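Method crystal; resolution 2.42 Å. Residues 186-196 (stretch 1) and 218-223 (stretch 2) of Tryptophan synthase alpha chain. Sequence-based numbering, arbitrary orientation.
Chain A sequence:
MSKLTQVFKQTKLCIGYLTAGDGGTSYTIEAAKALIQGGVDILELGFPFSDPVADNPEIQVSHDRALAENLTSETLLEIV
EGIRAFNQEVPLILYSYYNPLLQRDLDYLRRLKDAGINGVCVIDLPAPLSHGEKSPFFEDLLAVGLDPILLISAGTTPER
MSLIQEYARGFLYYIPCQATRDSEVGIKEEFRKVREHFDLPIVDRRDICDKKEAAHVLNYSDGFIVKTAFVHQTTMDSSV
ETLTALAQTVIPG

Stretch 1 186-196: GIKEEFRKVRE
Stretch 2, residues 218-223: LNYSDG

A helix can hold a loop by presenting side chains at the spacing of successive turns, and this segment of the tryptophan synthase alpha chain is a compact example. Gly186 (phi/psi -76/35) occupies the N-cap position, and residues 187-196 follow as helix, with phi from -53° to -72° and psi from -23° to -53°. Representative backbone bonds run from Phe191 N to Ile187 O (2.9 Å) and from Arg195 N to Phe191 O (2.7 Å). Ile187, Phe191 and Arg195, four residues apart, therefore share one side of the helix, and each directs its CA-to-CB bond toward stretch 2. The contact buries 396 Å², both sides summed.

Along stretch 2, Leu218 (-68/-12; chi1 m, chi2 t) makes no contact. Asn219 follows at -58/-31 with chi1 m, its CB sideways to the helix; Asn219 O lies 3.2 Å from Lys188 CE, part of an extended, all-t lysine chain whose aliphatic length covers this border.

Tyr220 (-130/-21) is the centre of the contact and sets the register, Tyr220 CA being 4.7 Å from Lys188 CA. Tyr220 CB packs 3.6 Å from Lys188 CA, and chi1 p (55°) with chi2 -94° places the ring against both Ile187 and Phe191. Ile187 (t, t) lies over one face of this ring: Ile187 CG2 is 3.9 Å from the centroid of the Tyr220 ring, 15° off the normal, and Ile187 CD1 is 3.6 Å from Tyr220 CE2. A branched aliphatic chain suits a flat aromatic surface. Phe191, with chi1 at -91° between wells and chi2 at -119°, receives the edge of Tyr220 on its face; the planes meet at 66°, the centroids are 4.9 Å apart, and Phe191 CE2 is 3.7 Å from Tyr220 CD2. The tyrosine hydroxyl is satisfied elsewhere in the structure.

At Ser221 (-99/151) the backbone becomes extended. Ser221 CB sits 4.0 Å from Phe191 CE1, a small group fitting a buried position, while chi1 t lets Ser221 OG donate to Gly223 O at 2.6 Å.

Asp222 (-79/-9; chi1 m, chi2 -58°) points its CB sideways, but its carboxylate comes nearer the helix. Arg195 (t, t, m, chi4 103°) meets it with the guanidinium edge: Arg195 NE donates to Asp222 OD2 at 2.9 Å in a salt bridge, and Arg195 NH2 reaches the same Asp222 OD2 at 3.1 Å. Arg195 NH2 also donates to Tyr220 O at 2.9 Å, so one planar cation ties down both carboxylate and backbone. Gly223 (-170/174), in a strand, leaves the contact.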

ATOM      1  N   GLY A 186      43.797 -15.218 -32.560  1.00123.49           N
ATOM      2  CA  GLY A 186      45.239 -15.034 -32.541  1.00120.69           C
ATOM      3  C   GLY A 186      45.731 -14.660 -31.154  1.00112.13           C
ATOM      4  O   GLY A 186      46.679 -13.883 -30.997  1.00114.07           O
ATOM      5  N   ILE A 187      45.067 -15.221 -30.138  1.00 96.33           N
ATOM      6  CA  ILE A 187      45.369 -14.960 -28.739  1.00 85.04           C
ATOM      7  C   ILE A 187      46.821 -15.285 -28.405  1.00 81.98           C
ATOM      8  O   ILE A 187      47.367 -14.753 -27.435  1.00 69.59           O
ATOM      9  CB  ILE A 187      44.382 -15.770 -27.860  1.00 78.09           C
ATOM     10  CG1 ILE A 187      44.434 -15.324 -26.400  1.00 65.09           C
ATOM     11  CG2 ILE A 187      44.660 -17.262 -27.977  1.00 69.27           C
ATOM     12  CD1 ILE A 187      43.589 -16.179 -25.481  1.00 61.04           C
ATOM     13  N   LYS A 188      47.463 -16.150 -29.193  1.00 83.14           N
ATOM     14  CA  LYS A 188      48.868 -16.475 -28.969  1.00 81.28           C
ATOM     15  C   LYS A 188      49.734 -15.218 -29.024  1.00 89.87           C
ATOM     16  O   LYS A 188      50.503 -14.937 -28.096  1.00 82.35           O
ATOM     17  CB  LYS A 188      49.325 -17.506 -30.003  1.00 79.04           C
ATOM     18  CG  LYS A 188      50.528 -18.334 -29.599  1.00 76.44           C
ATOM     19  CD  LYS A 188      50.730 -19.483 -30.578  1.00 80.04           C
ATOM     20  CE  LYS A 188      51.832 -20.422 -30.123  1.00 78.55           C
ATOM     21  NZ  LYS A 188      51.622 -21.793 -30.660  1.00 82.06           N
ATOM     22  N   GLU A 189      49.612 -14.443 -30.110  1.00101.69           N
ATOM     23  CA  GLU A 189      50.315 -13.165 -30.201  1.00104.58           C
ATOM     24  C   GLU A 189      49.869 -12.224 -29.091  1.00 96.13           C
ATOM     25  O   GLU A 189      50.683 -11.487 -28.517  1.00 93.05           O
ATOM     26  CB  GLU A 189      50.064 -12.530 -31.570  1.00113.32           C
ATOM     27  CG  GLU A 189      51.090 -11.486 -31.979  1.00119.64           C
ATOM     28  CD  GLU A 189      52.311 -12.106 -32.629  1.00126.36           C
ATOM     29  OE1 GLU A 189      52.558 -11.827 -33.823  1.00131.78           O
ATOM     30  OE2 GLU A 189      53.015 -12.886 -31.949  1.00125.30           O
ATOM     31  N   GLU A 190      48.572 -12.242 -28.780  1.00 90.94           N
ATOM     32  CA  GLU A 190      48.024 -11.432 -27.700  1.00 87.35           C
ATOM     33  C   GLU A 190      48.780 -11.653 -26.385  1.00 84.23           C
ATOM     34  O   GLU A 190      49.119 -10.692 -25.682  1.00 81.40           O
ATOM     35  CB  GLU A 190      46.534 -11.763 -27.569  1.00 85.83           C
ATOM     36  CG  GLU A 190      45.929 -11.502 -26.222  1.00 86.54           C
ATOM     37  CD  GLU A 190      45.533 -10.065 -26.044  1.00 95.92           C
ATOM     38  OE1 GLU A 190      44.342  -9.747 -26.253  1.00102.48           O
ATOM     39  OE2 GLU A 190      46.416  -9.251 -25.699  1.00 99.12           O
ATOM     40  N   PHE A 191      49.075 -12.913 -26.050  1.00 80.36           N
ATOM     41  CA  PHE A 191      49.817 -13.212 -24.828  1.00 71.54           C
ATOM     42  C   PHE A 191      51.283 -12.814 -24.939  1.00 77.44           C
ATOM     43  O   PHE A 191      51.900 -12.441 -23.933  1.00 72.40           O
ATOM     44  CB  PHE A 191      49.710 -14.703 -24.495  1.00 63.84           C
ATOM     45  CG  PHE A 191      48.562 -15.047 -23.593  1.00 59.39           C
ATOM     46  CD1 PHE A 191      48.788 -15.632 -22.354  1.00 55.26           C
ATOM     47  CD2 PHE A 191      47.259 -14.784 -23.974  1.00 56.97           C
ATOM     48  CE1 PHE A 191      47.730 -15.950 -21.516  1.00 50.40           C
ATOM     49  CE2 PHE A 191      46.196 -15.102 -23.140  1.00 56.01           C
ATOM     50  CZ  PHE A 191      46.432 -15.681 -21.911  1.00 50.67           C
ATOM     51  N   ARG A 192      51.863 -12.902 -26.141  1.00 85.85           N
ATOM     52  CA  ARG A 192      53.284 -12.605 -26.298  1.00 87.56           C
ATOM     53  C   ARG A 192      53.578 -11.137 -26.028  1.00 82.42           C
ATOM     54  O   ARG A 192      54.571 -10.810 -25.367  1.00 79.31           O
ATOM     55  CB  ARG A 192      53.756 -12.992 -27.700  1.00 95.95           C
ATOM     56  CG  ARG A 192      55.160 -12.494 -28.049  1.00100.78           C
ATOM     57  CD  ARG A 192      55.423 -12.599 -29.544  1.00109.02           C
ATOM     58  NE  ARG A 192      55.921 -11.344 -30.107  1.00115.51           N
ATOM     59  CZ  ARG A 192      55.148 -10.327 -30.486  1.00118.64           C
ATOM     60  NH1 ARG A 192      53.829 -10.399 -30.360  1.00118.06           N
ATOM     61  NH2 ARG A 192      55.696  -9.228 -30.990  1.00121.84           N
ATOM     62  N   LYS A 193      52.733 -10.236 -26.536  1.00 81.98           N
ATOM     63  CA  LYS A 193      52.941  -8.817 -26.273  1.00 82.01           C
ATOM     64  C   LYS A 193      52.866  -8.526 -24.779  1.00 81.17           C
ATOM     65  O   LYS A 193      53.693  -7.776 -24.244  1.00 81.60           O
ATOM     66  CB  LYS A 193      51.930  -7.977 -27.056  1.00 80.32           C
ATOM     67  CG  LYS A 193      52.155  -8.008 -28.571  1.00 85.62           C
ATOM     68  CD  LYS A 193      51.633  -6.749 -29.257  1.00 89.57           C
ATOM     69  CE  LYS A 193      52.021  -6.726 -30.723  1.00 95.81           C
ATOM     70  NZ  LYS A 193      51.734  -5.406 -31.345  1.00100.77           N
ATOM     71  N   VAL A 194      51.903  -9.140 -24.084  1.00 75.69           N
ATOM     72  CA  VAL A 194      51.821  -9.000 -22.631  1.00 67.10           C
ATOM     73  C   VAL A 194      53.065  -9.578 -21.972  1.00 69.30           C
ATOM     74  O   VAL A 194      53.707  -8.925 -21.141  1.00 66.74           O
ATOM     75  CB  VAL A 194      50.544  -9.671 -22.100  1.00 61.47           C
ATOM     76  CG1 VAL A 194      50.514  -9.637 -20.589  1.00 53.79           C
ATOM     77  CG2 VAL A 194      49.320  -8.988 -22.676  1.00 64.84           C
ATOM     78  N   ARG A 195      53.427 -10.811 -22.347  1.00 73.91           N
ATOM     79  CA  ARG A 195      54.577 -11.477 -21.738  1.00 69.66           C
ATOM     80  C   ARG A 195      55.855 -10.673 -21.934  1.00 74.25           C
ATOM     81  O   ARG A 195      56.650 -10.524 -21.000  1.00 72.05           O
ATOM     82  CB  ARG A 195      54.731 -12.887 -22.315  1.00 66.22           C
ATOM     83  CG  ARG A 195      55.886 -13.693 -21.726  1.00 60.84           C
ATOM     84  CD  ARG A 195      55.954 -15.113 -22.305  1.00 59.43           C
ATOM     85  NE  ARG A 195      54.748 -15.885 -22.010  1.00 59.55           N
ATOM     86  CZ  ARG A 195      53.775 -16.135 -22.886  1.00 60.34           C
ATOM     87  NH1 ARG A 195      53.861 -15.685 -24.136  1.00 61.48           N
ATOM     88  NH2 ARG A 195      52.712 -16.841 -22.507  1.00 56.26           N
ATOM     89  N   GLU A 196      56.067 -10.133 -23.138  1.00 83.36           N
ATOM     90  CA  GLU A 196      57.274  -9.351 -23.385  1.00 91.03           C
ATOM     91  C   GLU A 196      57.233  -8.000 -22.676  1.00 88.68           C
ATOM     92  O   GLU A 196      58.283  -7.491 -22.268  1.00 88.26           O
ATOM     93  CB  GLU A 196      57.495  -9.171 -24.891  1.00102.90           C
ATOM     94  CG  GLU A 196      58.226 -10.350 -25.553  1.00109.85           C
ATOM     95  CD  GLU A 196      58.760 -10.037 -26.951  1.00120.10           C
ATOM     96  OE1 GLU A 196      58.386 -10.751 -27.908  1.00122.74           O
ATOM     97  OE2 GLU A 196      59.560  -9.085 -27.094  1.00123.91           O
ATOM     98  N   LEU A 218      47.521 -24.180 -23.031  1.00 56.61           N
ATOM     99  CA  LEU A 218      48.978 -24.174 -22.922  1.00 51.97           C
ATOM    100  C   LEU A 218      49.690 -23.833 -24.233  1.00 58.27           C
ATOM    101  O   LEU A 218      50.900 -23.580 -24.204  1.00 50.90           O
ATOM    102  CB  LEU A 218      49.463 -25.529 -22.396  1.00 46.88           C
ATOM    103  CG  LEU A 218      48.995 -25.897 -20.987  1.00 45.94           C
ATOM    104  CD1 LEU A 218      49.310 -27.344 -20.661  1.00 44.22           C
ATOM    105  CD2 LEU A 218      49.587 -24.967 -19.935  1.00 43.51           C
ATOM    106  N   ASN A 219      48.981 -23.818 -25.370  1.00 60.39           N
ATOM    107  CA  ASN A 219      49.580 -23.357 -26.624  1.00 66.95           C
ATOM    108  C   ASN A 219      50.105 -21.930 -26.517  1.00 63.10           C
ATOM    109  O   ASN A 219      51.066 -21.570 -27.206  1.00 63.83           O
ATOM    110  CB  ASN A 219      48.559 -23.422 -27.763  1.00 78.20           C
ATOM    111  CG  ASN A 219      48.478 -24.786 -28.413  1.00 85.23           C
ATOM    112  OD1 ASN A 219      49.492 -25.462 -28.599  1.00 88.42           O
ATOM    113  ND2 ASN A 219      47.262 -25.194 -28.776  1.00 86.27           N
ATOM    114  N   TYR A 220      49.471 -21.101 -25.688  1.00 60.21           N
ATOM    115  CA  TYR A 220      49.779 -19.677 -25.593  1.00 56.86           C
ATOM    116  C   TYR A 220      49.998 -19.199 -24.169  1.00 50.74           C
ATOM    117  O   TYR A 220      50.626 -18.150 -23.976  1.00 52.41           O
ATOM    118  CB  TYR A 220      48.650 -18.844 -26.229  1.00 57.65           C
ATOM    119  CG  TYR A 220      47.277 -19.149 -25.653  1.00 58.86           C
ATOM    120  CD1 TYR A 220      46.432 -20.071 -26.258  1.00 55.65           C
ATOM    121  CD2 TYR A 220      46.837 -18.525 -24.485  1.00 57.15           C
ATOM    122  CE1 TYR A 220      45.185 -20.357 -25.722  1.00 56.85           C
ATOM    123  CE2 TYR A 220      45.592 -18.807 -23.940  1.00 56.61           C
ATOM    124  CZ  TYR A 220      44.771 -19.721 -24.561  1.00 58.57           C
ATOM    125  OH  TYR A 220      43.536 -19.994 -24.011  1.00 64.22           O
ATOM    126  N   SER A 221      49.500 -19.918 -23.173  1.00 47.01           N
ATOM    127  CA  SER A 221      49.637 -19.566 -21.774  1.00 44.42           C
ATOM    128  C   SER A 221      50.772 -20.369 -21.155  1.00 46.45           C
ATOM    129  O   SER A 221      51.070 -21.483 -21.593  1.00 48.68           O
ATOM    130  CB  SER A 221      48.329 -19.837 -21.029  1.00 44.36           C
ATOM    131  OG  SER A 221      48.446 -19.519 -19.650  1.00 47.84           O
ATOM    132  N   ASP A 222      51.414 -19.789 -20.136  1.00 42.56           N
ATOM    133  CA  ASP A 222      52.468 -20.491 -19.414  1.00 44.27           C
ATOM    134  C   ASP A 222      51.925 -21.489 -18.400  1.00 46.24           C
ATOM    135  O   ASP A 222      52.697 -22.271 -17.839  1.00 45.26           O
ATOM    136  CB  ASP A 222      53.384 -19.477 -18.725  1.00 46.49           C
ATOM    137  CG  ASP A 222      54.120 -18.606 -19.721  1.00 53.14           C
ATOM    138  OD1 ASP A 222      54.848 -19.170 -20.564  1.00 54.07           O
ATOM    139  OD2 ASP A 222      53.945 -17.366 -19.686  1.00 54.00           O
ATOM    140  N   GLY A 223      50.623 -21.485 -18.156  1.00 46.14           N
ATOM    141  CA  GLY A 223      50.007 -22.500 -17.325  1.00 42.66           C
ATOM    142  C   GLY A 223      48.507 -22.386 -17.439  1.00 47.57           C
ATOM    143  O   GLY A 223      47.980 -21.464 -18.066  1.00 58.61           O
TER